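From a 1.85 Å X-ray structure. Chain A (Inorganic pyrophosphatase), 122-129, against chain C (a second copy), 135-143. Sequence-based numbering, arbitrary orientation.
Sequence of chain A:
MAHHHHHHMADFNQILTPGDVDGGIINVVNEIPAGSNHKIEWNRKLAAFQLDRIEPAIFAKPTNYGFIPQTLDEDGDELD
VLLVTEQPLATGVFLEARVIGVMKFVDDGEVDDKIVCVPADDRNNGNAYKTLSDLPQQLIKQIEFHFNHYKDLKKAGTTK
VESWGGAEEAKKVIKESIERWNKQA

Chain A, residues 122-129: DRNNGNAY
Chain C 135-143: LPQQLIKQI

In this contact between two copies of inorganic pyrophosphatase, an irregular loop of chain A packs against the first turns of a helix in chain C. The helix runs from Gln C137 through Ile C143 and beyond, with Pro C136 (phi/psi -60/132) at its N-cap position. The CA atoms of Asn A125 and Gln C138 approach to 5.1 Å, and the two stretches together bury 294 Å².

The loop is shaped largely by its own polar groups. Asp A122 (chi1 t, phi/psi -119/99) uses OD1 to accept hydrogen bonds from N of Asn A124 at 2.9 Å and N of Asn A125 at 3.1 Å; a short carboxylate suits this task because it can reach forward to the amides two and three residues later in the chain. Its backbone O accepts from N of Asn A127 at 3.0 Å, while its N donates to OD1 of Asn A127 (chi1 m) at 2.9 Å. Asn A125, in the p rotamer, accepts at OD1 from N of Ala A128 at 3.2 Å. Arg A123, Asn A124 and Asn A125 have phi/psi of -92/6, -84/-40 and -113/4; the chain then passes through positive phi at Gly A126 (68/39) and Asn A127 (56/48).

Two glutamine amides, one helical turn apart, make the direct hydrogen bonds across the contact. Gln C138 (chi1 t, chi2 p, chi3 -23°) donates from NE2 to O of Arg A123 at 3.0 Å and 157°. Gln C142 (m, t, chi3 54°) donates from NE2 to OD1 of Asn A124 at 2.8 Å and 167°. Asn A124 is t at chi1; its CA-to-CB bond points away, yet the end of its side chain comes nearer the helix. Glutamine suits both helix sites, since its length carries an NH2 donor to the loop.

Water 1 joins the loop to the start of the helix: it donates to O of Asn A125 at 2.7 Å and accepts from N of Gln C138 at 3.0 Å. It thus engages an amide in the first helical turn.

Van der Waals packing completes the contact. CB of Pro C136 lies 4.4 Å from CB of Ala A128 and 4.1 Å from CB of Asn A125, a small apolar patch in which the compact proline ring and alanine methyl fit. CB of Gln C138 sits 3.7 Å from N of Gly A126. Glycine suits this position twice over: the positive phi by itself favours glycine, and an ideal CB would lie a tight 3.4 Å from CB of Gln C138.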

ATOM      1  N   ASP A 122      20.596   9.409   7.796  1.00 21.98           N
ATOM      2  CA  ASP A 122      19.753   9.062   6.650  1.00 25.09           C
ATOM      3  C   ASP A 122      20.638   8.633   5.485  1.00 25.78           C
ATOM      4  O   ASP A 122      21.126   9.473   4.724  1.00 26.49           O
ATOM      5  CB  ASP A 122      18.845  10.224   6.255  1.00 24.11           C
ATOM      6  CG  ASP A 122      17.848   9.837   5.164  1.00 25.42           C
ATOM      7  OD1 ASP A 122      18.121   8.886   4.390  1.00 25.66           O
ATOM      8  OD2 ASP A 122      16.788  10.476   5.085  1.00 28.07           O
ATOM      9  N   ARG A 123      20.786   7.322   5.309  1.00 22.64           N
ATOM     10  CA  ARG A 123      21.621   6.777   4.250  1.00 23.56           C
ATOM     11  C   ARG A 123      20.846   6.507   2.964  1.00 22.90           C
ATOM     12  O   ARG A 123      21.414   5.955   2.017  1.00 26.42           O
ATOM     13  CB  ARG A 123      22.315   5.517   4.760  1.00 26.86           C
ATOM     14  CG  ARG A 123      23.090   5.833   6.035  1.00 28.72           C
ATOM     15  CD  ARG A 123      23.973   4.725   6.538  1.00 36.50           C
ATOM     16  NE  ARG A 123      24.505   5.076   7.853  1.00 33.56           N
ATOM     17  CZ  ARG A 123      25.382   4.345   8.534  1.00 37.06           C
ATOM     18  NH1 ARG A 123      25.847   3.212   8.025  1.00 35.95           N
ATOM     19  NH2 ARG A 123      25.792   4.753   9.725  1.00 41.75           N
ATOM     20  N   ASN A 124      19.579   6.902   2.904  1.00 23.82           N
ATOM     21  CA  ASN A 124      18.828   6.881   1.654  1.00 22.74           C
ATOM     22  C   ASN A 124      19.072   8.133   0.818  1.00 24.05           C
ATOM     23  O   ASN A 124      19.205   8.041  -0.408  1.00 23.59           O
ATOM     24  CB  ASN A 124      17.331   6.730   1.929  1.00 24.23           C
ATOM     25  CG  ASN A 124      16.520   6.626   0.649  1.00 26.83           C
ATOM     26  OD1 ASN A 124      16.829   5.815  -0.226  1.00 25.50           O
ATOM     27  ND2 ASN A 124      15.507   7.473   0.515  1.00 23.53           N
ATOM     28  N   ASN A 125      19.144   9.308   1.444  1.00 29.34           N
ATOM     29  CA  ASN A 125      19.485  10.529   0.723  1.00 30.31           C
ATOM     30  C   ASN A 125      20.833  11.098   1.142  1.00 28.49           C
ATOM     31  O   ASN A 125      21.232  12.156   0.640  1.00 29.62           O
ATOM     32  CB  ASN A 125      18.369  11.583   0.868  1.00 24.74           C
ATOM     33  CG  ASN A 125      18.226  12.142   2.288  1.00 22.13           C
ATOM     34  OD1 ASN A 125      19.116  12.026   3.126  1.00 26.33           O
ATOM     35  ND2 ASN A 125      17.089  12.769   2.545  1.00 28.32           N
ATOM     36  N   GLY A 126      21.560  10.403   2.009  1.00 23.96           N
ATOM     37  CA  GLY A 126      22.889  10.841   2.391  1.00 25.66           C
ATOM     38  C   GLY A 126      22.880  12.113   3.207  1.00 23.15           C
ATOM     39  O   GLY A 126      23.742  12.975   3.009  1.00 26.95           O
ATOM     40  N   ASN A 127      21.907  12.263   4.108  1.00 22.87           N
ATOM     41  CA  ASN A 127      21.782  13.462   4.945  1.00 25.53           C
ATOM     42  C   ASN A 127      21.706  14.725   4.084  1.00 28.79           C
ATOM     43  O   ASN A 127      22.409  15.717   4.310  1.00 28.07           O
ATOM     44  CB  ASN A 127      22.934  13.535   5.946  1.00 27.33           C
ATOM     45  CG  ASN A 127      23.059  12.270   6.757  1.00 31.39           C
ATOM     46  OD1 ASN A 127      22.106  11.855   7.398  1.00 24.87           O
ATOM     47  ND2 ASN A 127      24.221  11.626   6.701  1.00 31.94           N
ATOM     48  N   ALA A 128      20.841  14.674   3.071  1.00 23.67           N
ATOM     49  CA  ALA A 128      20.740  15.776   2.119  1.00 28.16           C
ATOM     50  C   ALA A 128      20.121  17.032   2.723  1.00 28.03           C
ATOM     51  O   ALA A 128      20.329  18.124   2.189  1.00 24.84           O
ATOM     52  CB  ALA A 128      19.902  15.359   0.916  1.00 21.75           C
ATOM     53  N   TYR A 129      19.346  16.911   3.792  1.00 21.99           N
ATOM     54  CA  TYR A 129      18.639  18.057   4.355  1.00 24.20           C
ATOM     55  C   TYR A 129      19.265  18.441   5.688  1.00 21.86           C
ATOM     56  O   TYR A 129      19.157  17.699   6.669  1.00 24.79           O
ATOM     57  CB  TYR A 129      17.160  17.738   4.518  1.00 23.11           C
ATOM     58  CG  TYR A 129      16.544  17.235   3.236  1.00 26.24           C
ATOM     59  CD1 TYR A 129      16.800  17.874   2.033  1.00 27.99           C
ATOM     60  CD2 TYR A 129      15.713  16.124   3.228  1.00 28.58           C
ATOM     61  CE1 TYR A 129      16.242  17.428   0.853  1.00 29.50           C
ATOM     62  CE2 TYR A 129      15.146  15.658   2.046  1.00 31.27           C
ATOM     63  CZ  TYR A 129      15.421  16.317   0.863  1.00 35.70           C
ATOM     64  OH  TYR A 129      14.880  15.880  -0.319  1.00 33.73           O
TER
ATOM     65  N   LEU C 135      19.628  16.285  -7.745  1.00 27.67           N
ATOM     66  CA  LEU C 135      19.205  15.083  -7.032  1.00 26.33           C
ATOM     67  C   LEU C 135      20.181  14.780  -5.896  1.00 28.18           C
ATOM     68  O   LEU C 135      21.357  15.141  -5.974  1.00 27.28           O
ATOM     69  CB  LEU C 135      19.144  13.879  -7.978  1.00 23.61           C
ATOM     70  CG  LEU C 135      18.217  13.976  -9.186  1.00 26.50           C
ATOM     71  CD1 LEU C 135      18.466  12.786 -10.119  1.00 28.12           C
ATOM     72  CD2 LEU C 135      16.759  14.003  -8.734  1.00 24.33           C
ATOM     73  N   PRO C 136      19.728  14.118  -4.829  1.00 28.64           N
ATOM     74  CA  PRO C 136      20.686  13.642  -3.822  1.00 31.85           C
ATOM     75  C   PRO C 136      21.670  12.682  -4.470  1.00 28.99           C
ATOM     76  O   PRO C 136      21.277  11.792  -5.222  1.00 24.61           O
ATOM     77  CB  PRO C 136      19.810  12.947  -2.772  1.00 33.65           C
ATOM     78  CG  PRO C 136      18.434  12.913  -3.326  1.00 34.89           C
ATOM     79  CD  PRO C 136      18.327  13.886  -4.438  1.00 30.47           C
ATOM     80  N   GLN C 137      22.965  12.904  -4.210  1.00 30.26           N
ATOM     81  CA  GLN C 137      23.997  12.019  -4.738  1.00 31.90           C
ATOM     82  C   GLN C 137      23.749  10.571  -4.336  1.00 24.50           C
ATOM     83  O   GLN C 137      24.041   9.652  -5.109  1.00 24.78           O
ATOM     84  CB  GLN C 137      25.383  12.472  -4.252  1.00 32.02           C
ATOM     85  N   GLN C 138      23.206  10.345  -3.139  1.00 27.79           N
ATOM     86  CA  GLN C 138      22.976   8.973  -2.697  1.00 27.01           C
ATOM     87  C   GLN C 138      21.912   8.282  -3.541  1.00 21.48           C
ATOM     88  O   GLN C 138      21.926   7.052  -3.662  1.00 26.18           O
ATOM     89  CB  GLN C 138      22.591   8.958  -1.216  1.00 32.30           C
ATOM     90  CG  GLN C 138      22.616   7.588  -0.554  1.00 34.93           C
ATOM     91  CD  GLN C 138      24.015   7.120  -0.206  1.00 37.36           C
ATOM     92  OE1 GLN C 138      25.004   7.574  -0.792  1.00 31.88           O
ATOM     93  NE2 GLN C 138      24.109   6.202   0.759  1.00 33.37           N
ATOM     94  N   LEU C 139      20.987   9.040  -4.137  1.00 21.61           N
ATOM     95  CA  LEU C 139      20.008   8.428  -5.031  1.00 20.99           C
ATOM     96  C   LEU C 139      20.671   7.942  -6.317  1.00 19.70           C
ATOM     97  O   LEU C 139      20.376   6.844  -6.803  1.00 18.27           O
ATOM     98  CB  LEU C 139      18.883   9.415  -5.354  1.00 19.49           C
ATOM     99  CG  LEU C 139      17.920   8.952  -6.452  1.00 19.42           C
ATOM    100  CD1 LEU C 139      17.217   7.627  -6.066  1.00 21.02           C
ATOM    101  CD2 LEU C 139      16.891  10.027  -6.805  1.00 23.39           C
ATOM    102  N   ILE C 140      21.541   8.769  -6.896  1.00 23.99           N
ATOM    103  CA  ILE C 140      22.328   8.356  -8.056  1.00 25.10           C
ATOM    104  C   ILE C 140      23.152   7.113  -7.734  1.00 22.75           C
ATOM    105  O   ILE C 140      23.209   6.162  -8.528  1.00 19.46           O
ATOM    106  CB  ILE C 140      23.225   9.521  -8.523  1.00 24.59           C
ATOM    107  CG1 ILE C 140      22.388  10.774  -8.793  1.00 28.34           C
ATOM    108  CG2 ILE C 140      24.025   9.119  -9.758  1.00 30.53           C
ATOM    109  CD1 ILE C 140      21.557  10.689 -10.046  1.00 32.79           C
ATOM    110  N   LYS C 141      23.801   7.102  -6.566  1.00 20.11           N
ATOM    111  CA  LYS C 141      24.601   5.946  -6.164  1.00 20.75           C
ATOM    112  C   LYS C 141      23.746   4.683  -6.057  1.00 21.43           C
ATOM    113  O   LYS C 141      24.200   3.589  -6.410  1.00 20.99           O
ATOM    114  CB  LYS C 141      25.303   6.230  -4.837  1.00 26.25           C
ATOM    115  CG  LYS C 141      26.561   7.109  -4.969  1.00 32.48           C
ATOM    116  CD  LYS C 141      27.188   7.389  -3.613  1.00 44.11           C
ATOM    117  CE  LYS C 141      28.362   8.354  -3.741  1.00 56.85           C
ATOM    118  NZ  LYS C 141      29.067   8.596  -2.449  1.00 61.46           N
ATOM    119  N   GLN C 142      22.508   4.816  -5.569  1.00 17.90           N
ATOM    120  CA  GLN C 142      21.612   3.659  -5.499  1.00 18.95           C
ATOM    121  C   GLN C 142      21.210   3.176  -6.886  1.00 19.26           C
ATOM    122  O   GLN C 142      21.178   1.965  -7.140  1.00 22.36           O
ATOM    123  CB  GLN C 142      20.358   3.998  -4.697  1.00 20.56           C
ATOM    124  CG  GLN C 142      20.586   4.246  -3.224  1.00 22.97           C
ATOM    125  CD  GLN C 142      19.273   4.477  -2.489  1.00 27.12           C
ATOM    126  OE1 GLN C 142      18.370   3.658  -2.574  1.00 21.28           O
ATOM    127  NE2 GLN C 142      19.158   5.605  -1.780  1.00 19.28           N
ATOM    128  N   ILE C 143      20.869   4.103  -7.784  1.00 16.95           N
ATOM    129  CA  ILE C 143      20.540   3.718  -9.153  1.00 18.02           C
ATOM    130  C   ILE C 143      21.734   3.026  -9.806  1.00 20.15           C
ATOM    131  O   ILE C 143      21.595   1.975 -10.443  1.00 20.56           O
ATOM    132  CB  ILE C 143      20.085   4.948  -9.956  1.00 17.24           C
ATOM    133  CG1 ILE C 143      18.811   5.546  -9.338  1.00 18.21           C
ATOM    134  CG2 ILE C 143      19.834   4.591 -11.422  1.00 14.73           C
ATOM    135  CD1 ILE C 143      18.477   6.917  -9.910  1.00 21.75           C
TER
HETATM  136  O   HOH W   1      23.203  12.636  -1.130  1.00 27.60           O